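Long-range contacts in leucine-rich repeat protein (Bacteroides thetaiotaomicron, PDB 4ECN), which is of unknown function but is probably an extracellular binding protein, built from leucine-rich repeats preceded by two DUF4458 domains: residues G131-K136 with V209-G214; A531-D536 with G556-E561; L59-Y64 with Y71-D76. All coordinates share one frame; numbering follows the deposited sequence.

Contacts 1 and 3 are both strand pairings, one in each of the two DUF4458 regions near the N-terminus. Contact 3 (59-64 with 71-76) comes first in the chain. Contact 1 (131-136 with 209-214) follows it, with its centre about 26 Å away and nearest atoms about 13 Å apart. Contact 2 (531-536 with 556-561) is of another kind, a helix packed on a loop among the leucine-rich repeats. Its centre lies about 65 Å from that of contact 1, on the opposite side of the chain's centre, and about 75 Å from that of contact 3. No two contacts touch. The sodium ion is bound at Gln314 and Val317, residues of none of the three.

Contact 1: residues G131-K136 with V209-G214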
# COMPACT_ATOMS: atom_id res chain seq x y z
N GLY A 131 9.52 44.17 -18.52
CA GLY A 131 10.59 45.15 -18.36
C GLY A 131 11.88 44.37 -18.21
O GLY A 131 11.85 43.13 -18.33
N THR A 132 13.02 45.05 -17.96
CA THR A 132 14.30 44.34 -17.79
C THR A 132 14.94 44.73 -16.44
O THR A 132 14.58 45.76 -15.86
CB THR A 132 15.25 44.56 -18.98
OG1 THR A 132 15.43 45.95 -19.22
CG2 THR A 132 14.77 43.86 -20.25
N VAL A 133 15.82 43.87 -15.89
CA VAL A 133 16.41 44.05 -14.56
C VAL A 133 17.88 43.63 -14.53
O VAL A 133 18.28 42.68 -15.20
CB VAL A 133 15.60 43.23 -13.50
CG1 VAL A 133 16.41 42.91 -12.25
CG2 VAL A 133 14.31 43.94 -13.12
N THR A 134 18.66 44.32 -13.68
CA THR A 134 20.05 44.02 -13.34
C THR A 134 20.13 43.93 -11.84
O THR A 134 19.42 44.66 -11.14
CB THR A 134 21.05 45.02 -13.92
OG1 THR A 134 20.70 46.33 -13.47
CG2 THR A 134 21.14 44.96 -15.43
N PHE A 135 20.99 43.04 -11.34
CA PHE A 135 21.13 42.84 -9.90
C PHE A 135 22.43 43.44 -9.38
O PHE A 135 23.39 43.62 -10.14
CB PHE A 135 21.06 41.34 -9.57
CG PHE A 135 19.72 40.77 -9.97
CD1 PHE A 135 18.64 40.83 -9.10
CD2 PHE A 135 19.52 40.26 -11.25
CE1 PHE A 135 17.39 40.36 -9.50
CE2 PHE A 135 18.27 39.78 -11.63
CZ PHE A 135 17.22 39.82 -10.75
N LYS A 136 22.42 43.77 -8.09
CA LYS A 136 23.53 44.31 -7.34
C LYS A 136 23.63 43.52 -6.06
O LYS A 136 22.75 43.60 -5.18
CB LYS A 136 23.34 45.81 -7.10
CG LYS A 136 24.40 46.50 -6.27
CD LYS A 136 23.83 47.83 -5.76
CE LYS A 136 24.76 48.67 -4.92
NZ LYS A 136 25.84 49.27 -5.75
N VAL A 209 17.81 40.76 -17.42
CA VAL A 209 16.88 39.65 -17.55
C VAL A 209 15.52 40.24 -17.85
O VAL A 209 15.33 41.42 -17.62
CB VAL A 209 16.88 38.71 -16.32
CG1 VAL A 209 18.27 38.17 -16.04
CG2 VAL A 209 16.30 39.38 -15.07
N TRP A 210 14.59 39.45 -18.41
CA TRP A 210 13.24 39.92 -18.74
C TRP A 210 12.24 39.40 -17.73
O TRP A 210 11.96 38.20 -17.71
CB TRP A 210 12.80 39.49 -20.16
CG TRP A 210 13.38 40.31 -21.27
CD1 TRP A 210 12.76 41.31 -21.96
CD2 TRP A 210 14.69 40.18 -21.83
NE1 TRP A 210 13.63 41.85 -22.88
CE2 TRP A 210 14.82 41.18 -22.83
CE3 TRP A 210 15.79 39.34 -21.57
CZ2 TRP A 210 15.99 41.34 -23.57
CZ3 TRP A 210 16.96 39.52 -22.30
CH2 TRP A 210 17.05 40.50 -23.29
N LEU A 211 11.70 40.31 -16.90
CA LEU A 211 10.67 39.99 -15.90
C LEU A 211 9.34 40.66 -16.24
O LEU A 211 9.35 41.80 -16.69
CB LEU A 211 11.10 40.43 -14.49
CG LEU A 211 12.24 39.71 -13.80
CD1 LEU A 211 12.52 40.37 -12.48
CD2 LEU A 211 11.92 38.24 -13.56
N PRO A 212 8.17 40.04 -15.97
CA PRO A 212 6.91 40.79 -16.19
C PRO A 212 6.85 42.02 -15.27
O PRO A 212 7.42 42.00 -14.17
CB PRO A 212 5.81 39.77 -15.84
CG PRO A 212 6.49 38.43 -15.76
CD PRO A 212 7.93 38.69 -15.42
N ALA A 213 6.21 43.12 -15.72
CA ALA A 213 6.09 44.32 -14.89
C ALA A 213 5.35 43.98 -13.60
O ALA A 213 4.35 43.26 -13.60
CB ALA A 213 5.37 45.42 -15.64
N GLY A 214 5.90 44.46 -12.49
CA GLY A 214 5.35 44.24 -11.16
C GLY A 214 6.40 44.52 -10.11
O GLY A 214 7.49 45.00 -10.43
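Thr132 and Trp210 sit opposite each other as a non-hydrogen-bonded pair, with their side chains side by side. The methyl CG2 of Thr132 lies over one face of the indole, 3.6 Å from the centroid of the Trp210 five-membered ring, a CH-pi contact only 13° off the ring normal. The threonine torsion explains this: OG1 stands between the backbone N and the carbonyl carbon (chi1 53°), which leaves CG2 beside the backbone N. The indole itself is partly exposed, and its ring also meets that of Tyr91 from the other DUF4458 region.

The other face of the sheet is packed more fully. Val133 CG2 touches Leu211 CD1 at 4.0 Å. Val209 CG2 comes to the edge of the Phe135 ring, 4.0 Å from Phe135 CE2. Val133 CG1 lies toward the rim of one face of that ring. Phe244, Val162, Leu173 and Met176 reach this group from other strands. These side chains fill the inside of a beta sandwich, consistent with the transthyretin clan to which this DUF4458 region belongs.

Strand 130-139 runs inside this sheet, between antiparallel strand 202-212 and parallel strand 251-259. Two hydrogen-bonded pairs flank Thr132. Gly131 N gives a nearly straight bond to Leu211 O (3.0 Å, 171°). The return bond from Leu211 N to Gly131 O is longer, at 3.2 Å, and more bent. Val133 and Val209 exchange a second pair of bonds, with Val133 N 3.0 Å from Val209 O.

The contact thins beyond Val133, where Phe135 touches only Val209, and beyond Leu211. There the partly exposed Pro212 points its side chain away from strand 131-136, while its carbonyl oxygen is bonded to Tyr216 OH.

Contact 2: residues A531-D536 with G556-E561; sequences AQLKAD and GYNNLE
Leu533 CD2 packs on the CB that carries the flat amide of Asn558, 3.6 Å from Asn558 CB, with Asn558 CG a little further off. The two side chains cross at about a right angle. The polar atoms of the amide are turned to other partners, both of them backbone groups: Asn558 OD1 accepts from Asn525 N, and ND2 donates to Ile522 O. This is the asparagine ladder of a leucine-rich repeat, in which the conserved Asn at the end of the strand segment bonds to the neighbouring turn. A second amide, that of Asn559, is held by Ile528 O at ND2.

Helix 530-542 covers this loop after strand 552-554. Leu533 makes most of the contact from the helix. Its CG is anti to the backbone N (chi1 -166°), and from there CD2 reaches the loop backbone, 4.1 Å from Asn559 N and 3.8 Å from Leu560 N.

Leu560 answers from the loop side. It crosses Leu533 at about a right angle, with Leu560 CB 3.9 Å from Leu533 CD2. Its methyl CD1 reaches further, to the root of the helix side chain, and lies 4.0 Å from both CB and CG of Leu533. The two leucines thus touch along most of their length. The contact is apolar in its middle and polar at its margin. There the extended chain of Lys534 leads away from segment 556-561, and NZ forms a salt bridge with Glu562 OE1. At the root of that lysine, Leu560 CD1 packs 3.7 Å from Lys534 N and 4.0 Å from Lys534 CB.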
# COMPACT_ATOMS: atom_id res chain seq x y z
N ALA A 531 15.30 -23.44 -3.24
CA ALA A 531 16.59 -23.70 -2.64
C ALA A 531 17.16 -22.42 -2.03
O ALA A 531 17.63 -22.43 -0.89
CB ALA A 531 17.55 -24.27 -3.68
N GLN A 532 17.05 -21.29 -2.78
CA GLN A 532 17.60 -20.02 -2.35
C GLN A 532 16.86 -19.47 -1.14
O GLN A 532 17.51 -18.98 -0.23
CB GLN A 532 17.56 -19.01 -3.51
CG GLN A 532 18.33 -17.71 -3.26
CD GLN A 532 19.75 -17.91 -2.82
OE1 GLN A 532 20.54 -18.62 -3.46
NE2 GLN A 532 20.11 -17.27 -1.72
N LEU A 533 15.54 -19.57 -1.11
CA LEU A 533 14.76 -19.07 0.01
C LEU A 533 15.09 -19.84 1.29
O LEU A 533 15.24 -19.20 2.33
CB LEU A 533 13.27 -19.15 -0.29
CG LEU A 533 12.35 -18.35 0.66
CD1 LEU A 533 12.77 -16.88 0.77
CD2 LEU A 533 10.89 -18.46 0.24
N LYS A 534 15.26 -21.18 1.21
CA LYS A 534 15.58 -22.04 2.36
C LYS A 534 16.94 -21.60 2.93
O LYS A 534 17.08 -21.43 4.13
CB LYS A 534 15.56 -23.54 1.97
CG LYS A 534 15.70 -24.50 3.16
CD LYS A 534 15.78 -25.95 2.72
CE LYS A 534 15.92 -26.88 3.91
NZ LYS A 534 16.11 -28.31 3.50
N ALA A 535 17.91 -21.34 2.05
CA ALA A 535 19.22 -20.82 2.42
C ALA A 535 19.12 -19.47 3.14
O ALA A 535 19.69 -19.29 4.21
CB ALA A 535 20.08 -20.68 1.18
N ASP A 536 18.37 -18.52 2.54
CA ASP A 536 18.20 -17.17 3.05
C ASP A 536 17.54 -17.19 4.43
O ASP A 536 18.03 -16.50 5.33
CB ASP A 536 17.39 -16.32 2.07
CG ASP A 536 18.18 -15.77 0.88
OD1 ASP A 536 19.45 -15.70 0.96
OD2 ASP A 536 17.53 -15.32 -0.10
N GLY A 556 4.90 -14.97 2.72
CA GLY A 556 3.88 -15.60 1.89
C GLY A 556 4.08 -15.36 0.41
O GLY A 556 4.85 -14.50 0.03
N TYR A 557 3.38 -16.14 -0.43
CA TYR A 557 3.38 -16.06 -1.90
C TYR A 557 4.78 -16.18 -2.46
O TYR A 557 5.13 -15.47 -3.40
CB TYR A 557 2.74 -14.76 -2.37
CG TYR A 557 1.29 -14.63 -1.98
CD1 TYR A 557 0.28 -15.10 -2.80
CD2 TYR A 557 0.93 -14.02 -0.78
CE1 TYR A 557 -1.06 -14.98 -2.44
CE2 TYR A 557 -0.41 -13.90 -0.40
CZ TYR A 557 -1.40 -14.38 -1.24
OH TYR A 557 -2.72 -14.23 -0.93
N ASN A 558 5.57 -17.11 -1.89
CA ASN A 558 6.93 -17.40 -2.28
C ASN A 558 7.05 -18.84 -2.74
O ASN A 558 6.04 -19.43 -3.11
CB ASN A 558 7.87 -17.09 -1.15
CG ASN A 558 8.22 -15.64 -1.07
OD1 ASN A 558 8.51 -15.01 -2.09
ND2 ASN A 558 8.24 -15.10 0.13
N ASN A 559 8.28 -19.40 -2.80
CA ASN A 559 8.52 -20.70 -3.39
C ASN A 559 9.10 -21.74 -2.43
O ASN A 559 9.54 -22.81 -2.90
CB ASN A 559 9.51 -20.54 -4.56
CG ASN A 559 8.98 -19.78 -5.74
OD1 ASN A 559 7.77 -19.81 -6.06
ND2 ASN A 559 9.87 -19.10 -6.45
N LEU A 560 9.07 -21.48 -1.11
CA LEU A 560 9.63 -22.43 -0.15
C LEU A 560 8.99 -23.84 -0.27
O LEU A 560 7.77 -23.95 -0.30
CB LEU A 560 9.46 -21.91 1.28
CG LEU A 560 10.41 -22.56 2.27
CD1 LEU A 560 11.82 -22.08 2.05
CD2 LEU A 560 9.95 -22.35 3.68
N GLU A 561 9.82 -24.89 -0.34
CA GLU A 561 9.33 -26.26 -0.38
C GLU A 561 9.63 -26.99 0.96
O GLU A 561 8.85 -27.86 1.39
CB GLU A 561 9.94 -27.04 -1.57
CG GLU A 561 9.43 -26.56 -2.94
CD GLU A 561 10.05 -27.17 -4.19
OE1 GLU A 561 10.66 -28.26 -4.11
OE2 GLU A 561 9.89 -26.55 -5.26

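Contact 3: residues L59-Y64 with Y71-D76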
# COMPACT_ATOMS: atom_id res chain seq x y z
N LEU A 59 19.48 43.98 -36.00
CA LEU A 59 18.99 43.73 -37.36
C LEU A 59 17.82 44.65 -37.68
O LEU A 59 17.17 45.14 -36.77
CB LEU A 59 18.56 42.25 -37.54
CG LEU A 59 19.66 41.19 -37.50
CD1 LEU A 59 19.10 39.85 -37.13
CD2 LEU A 59 20.45 41.13 -38.80
N LEU A 60 17.55 44.87 -38.97
CA LEU A 60 16.43 45.70 -39.42
C LEU A 60 15.19 44.84 -39.69
O LEU A 60 15.30 43.66 -40.03
CB LEU A 60 16.81 46.51 -40.69
CG LEU A 60 17.94 47.54 -40.59
CD1 LEU A 60 18.64 47.70 -41.92
CD2 LEU A 60 17.43 48.88 -40.08
N LEU A 61 14.01 45.46 -39.55
CA LEU A 61 12.71 44.87 -39.82
C LEU A 61 12.22 45.26 -41.21
O LEU A 61 12.24 46.44 -41.58
CB LEU A 61 11.69 45.33 -38.75
CG LEU A 61 11.37 44.42 -37.56
CD1 LEU A 61 12.61 44.00 -36.83
CD2 LEU A 61 10.42 45.10 -36.59
N ASN A 62 11.78 44.27 -41.98
CA ASN A 62 11.20 44.45 -43.31
C ASN A 62 9.70 44.21 -43.18
O ASN A 62 9.29 43.19 -42.62
CB ASN A 62 11.86 43.51 -44.35
CG ASN A 62 13.36 43.65 -44.48
OD1 ASN A 62 13.88 44.53 -45.18
ND2 ASN A 62 14.09 42.74 -43.85
N ALA A 63 8.87 45.17 -43.64
CA ALA A 63 7.42 45.01 -43.49
C ALA A 63 6.77 44.39 -44.74
O ALA A 63 7.09 44.76 -45.88
CB ALA A 63 6.77 46.35 -43.18
N TYR A 64 5.87 43.42 -44.50
CA TYR A 64 5.07 42.70 -45.49
C TYR A 64 3.58 42.74 -45.05
O TYR A 64 3.26 43.45 -44.09
CB TYR A 64 5.58 41.25 -45.70
CG TYR A 64 5.59 40.37 -44.47
CD1 TYR A 64 6.69 40.34 -43.62
CD2 TYR A 64 4.53 39.52 -44.19
CE1 TYR A 64 6.71 39.52 -42.48
CE2 TYR A 64 4.53 38.70 -43.05
CZ TYR A 64 5.63 38.70 -42.21
OH TYR A 64 5.65 37.92 -41.08
N TYR A 71 2.48 39.61 -37.44
CA TYR A 71 2.51 41.07 -37.25
C TYR A 71 2.97 41.78 -38.54
O TYR A 71 2.89 43.01 -38.63
CB TYR A 71 3.42 41.50 -36.06
CG TYR A 71 2.73 41.53 -34.71
CD1 TYR A 71 1.84 42.55 -34.38
CD2 TYR A 71 3.05 40.60 -33.73
CE1 TYR A 71 1.21 42.58 -33.13
CE2 TYR A 71 2.44 40.63 -32.47
CZ TYR A 71 1.51 41.62 -32.18
OH TYR A 71 0.91 41.65 -30.94
N GLY A 72 3.43 41.00 -39.52
CA GLY A 72 3.87 41.51 -40.81
C GLY A 72 5.21 42.22 -40.78
O GLY A 72 5.38 43.24 -41.45
N LEU A 73 6.17 41.69 -39.99
CA LEU A 73 7.54 42.22 -39.86
C LEU A 73 8.54 41.06 -39.86
O LEU A 73 8.38 40.13 -39.07
CB LEU A 73 7.71 43.10 -38.60
CG LEU A 73 6.92 44.42 -38.55
CD1 LEU A 73 6.72 44.89 -37.13
CD2 LEU A 73 7.56 45.50 -39.44
N ARG A 74 9.51 41.10 -40.81
CA ARG A 74 10.54 40.08 -41.02
C ARG A 74 11.94 40.69 -40.93
O ARG A 74 12.20 41.75 -41.47
CB ARG A 74 10.34 39.38 -42.37
CG ARG A 74 11.32 38.23 -42.66
CD ARG A 74 11.35 37.81 -44.12
NE ARG A 74 11.42 38.96 -45.03
CZ ARG A 74 12.54 39.59 -45.38
NH1 ARG A 74 13.72 39.20 -44.90
NH2 ARG A 74 12.50 40.63 -46.20
N SER A 75 12.85 39.98 -40.26
CA SER A 75 14.23 40.39 -40.02
C SER A 75 15.17 40.07 -41.19
O SER A 75 14.99 39.06 -41.88
CB SER A 75 14.75 39.69 -38.77
OG SER A 75 16.15 39.84 -38.57
N ASP A 76 16.22 40.92 -41.35
CA ASP A 76 17.32 40.73 -42.30
C ASP A 76 18.10 39.45 -41.96
O ASP A 76 18.06 39.00 -40.80
CB ASP A 76 18.28 41.95 -42.27
CG ASP A 76 17.89 43.23 -43.01
OD1 ASP A 76 17.27 43.14 -44.09
OD2 ASP A 76 18.36 44.32 -42.59
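Asn62 and Arg74 face each other as the hydrogen-bonded pair of a beta hairpin, formed by strands 54-63 and 73-81 in the first DUF4458 region. Their backbones bond both ways: Asn62 N to Arg74 O at 2.6 Å, and Arg74 N to Asn62 O at 2.8 Å. Arg74 O takes a second donor, Asn62 ND2, which comes from above the carbonyl plane at 3.2 Å. The same ND2 also donates to Asp76 OD1, at 3.2 Å and 171°, and meets that oxygen from above the carboxylate plane. One amide nitrogen thus joins two residues of the opposite strand. The Arg74 guanidinium lies nearby, its plane only 8° from that of the Asn62 amide.

At the end away from the turn, Asp76 N donates to Leu60 O. Ser75 OG gives its proton to Asp76 O, on a lone pair in the carbonyl plane, and Leu59 CD1 packs against that hydroxyl oxygen. On the face shared with Ser75, Leu61 CD2 meets Leu73 CD1.

At the turn end, Tyr64 N donates to Gly72 O at 3.1 Å. Tyr64 CG stands between its own backbone N and carbonyl carbon (chi1 59°), and the ring covers the glycine. Its hydroxyl is bonded to Glu70 OE1. An alanine in place of Tyr64 would probably leave Gly72 without the ring over its CA and Glu70 OE1 without this hydroxyl partner. Gly72 CA makes a CH-pi contact over the centre of the Tyr64 ring, 3.6 Å from its centroid.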